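Local coordinates for protein putative NADH-flavin reductase (Lactobacillus casei ATCC 334, PDB 3H2S) that binds NADPH in a Rossmann-type fold and probably acts as an NAD(P)H-dependent oxidoreductase, perhaps reducing flavins, at residues L109-P112 with P117-L120. Numbering follows the deposited sequence.
Sequences LAMP and PMIL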
# COMPACT_ATOMS: atom_id res chain seq x y z
N LEU A 109 -0.71 -10.93 -16.13
CA LEU A 109 -1.63 -11.40 -17.17
C LEU A 109 -1.65 -12.92 -17.24
O LEU A 109 -0.66 -13.58 -16.91
CB LEU A 109 -1.21 -10.86 -18.54
CG LEU A 109 -1.22 -9.36 -18.77
CD1 LEU A 109 -0.49 -9.04 -20.08
CD2 LEU A 109 -2.64 -8.83 -18.76
N ALA A 110 -2.77 -13.48 -17.70
CA ALA A 110 -2.83 -14.89 -18.05
C ALA A 110 -2.09 -15.17 -19.36
O ALA A 110 -2.23 -14.43 -20.34
CB ALA A 110 -4.27 -15.36 -18.15
N MSE A 111 -1.42 -16.32 -19.42
CA MSE A 111 -1.07 -16.91 -20.70
C MSE A 111 -2.33 -17.23 -21.51
O MSE A 111 -3.40 -17.47 -20.95
CB MSE A 111 -0.25 -18.20 -20.49
CG MSE A 111 1.12 -17.96 -19.89
SE MSE A 111 2.35 -17.02 -21.10
CE MSE A 111 4.03 -17.74 -20.40
N PRO A 112 -2.20 -17.22 -22.84
CA PRO A 112 -3.33 -17.60 -23.69
C PRO A 112 -3.91 -18.94 -23.24
O PRO A 112 -3.16 -19.85 -22.93
CB PRO A 112 -2.69 -17.72 -25.08
CG PRO A 112 -1.54 -16.77 -25.03
CD PRO A 112 -1.01 -16.84 -23.62
N PRO A 117 -3.30 -15.24 -13.35
CA PRO A 117 -2.01 -14.58 -13.62
C PRO A 117 -0.86 -15.58 -13.75
O PRO A 117 -0.75 -16.52 -12.95
CB PRO A 117 -1.81 -13.69 -12.39
CG PRO A 117 -3.18 -13.49 -11.81
CD PRO A 117 -3.94 -14.74 -12.12
N MSE A 118 -0.04 -15.41 -14.78
CA MSE A 118 0.96 -16.41 -15.14
C MSE A 118 2.04 -16.54 -14.07
O MSE A 118 2.64 -17.60 -13.92
CB MSE A 118 1.60 -16.09 -16.48
CG MSE A 118 2.45 -14.81 -16.48
SE MSE A 118 3.29 -14.47 -18.23
CE MSE A 118 1.73 -13.75 -19.18
N ILE A 119 2.29 -15.46 -13.33
CA ILE A 119 3.30 -15.47 -12.26
C ILE A 119 3.02 -16.57 -11.24
O ILE A 119 3.94 -17.10 -10.62
CB ILE A 119 3.39 -14.10 -11.53
CG1 ILE A 119 4.63 -14.03 -10.63
CG2 ILE A 119 2.13 -13.81 -10.72
CD1 ILE A 119 4.90 -12.63 -10.07
N LEU A 120 1.76 -16.92 -11.08
CA LEU A 120 1.39 -17.97 -10.12
C LEU A 120 1.94 -19.34 -10.52
O LEU A 120 2.14 -20.20 -9.67
CB LEU A 120 -0.13 -18.05 -9.97
CG LEU A 120 -0.80 -16.75 -9.50
CD1 LEU A 120 -2.29 -16.94 -9.40
CD2 LEU A 120 -0.22 -16.32 -8.16
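Leu109 and Met118 join two arms of the long loop between strand 99-103 and helix 132-145 by one backbone hydrogen bond, and Ala110 and Pro117 approach to 4.5 Å between their CA atoms. The bond runs from Met118 N to Leu109 O, 2.9 Å long, with an N-H...O angle of 152°. The donor sits above the carbonyl plane, 40° out of it. Met118 is the first residue of a 3-10 segment, in which Leu120 N is hydrogen-bonded to Pro117 O at 3.2 Å.

Both methionines are selenomethionines. In Met118, CG lies between the backbone N and the carbonyl carbon (chi1 66°), and a bend at chi3 folds CE back over the 109-112 arm. Met118 CE thus comes within 3.3 Å of Leu109 O and 4.2 Å of Leu109 CB. The side chain of Met111 crosses that of Met118 at about a right angle. Met111 SE lies 3.8 Å from Met118 CE and 4.0 Å from Met118 SE. Met111 CG also touches Met118 CB.

Elsewhere, Leu109 packs on Val211 of strand 209-214, and Pro117 and Ile119 pack on Tyr139 of helix 132-145. The Leu109 side chain lies about 7 Å from the bound NADPH and close to Ser106, a residue of its binding site.

Chemically, a single hydrogen bond is backed by soft van der Waals contacts of selenium and methyl groups. Leu109 O is gripped by one N-H within this contact, and the Met118 side chain curls around the same oxygen. The pairing ties the start of the 3-10 segment to the preceding arm of the loop.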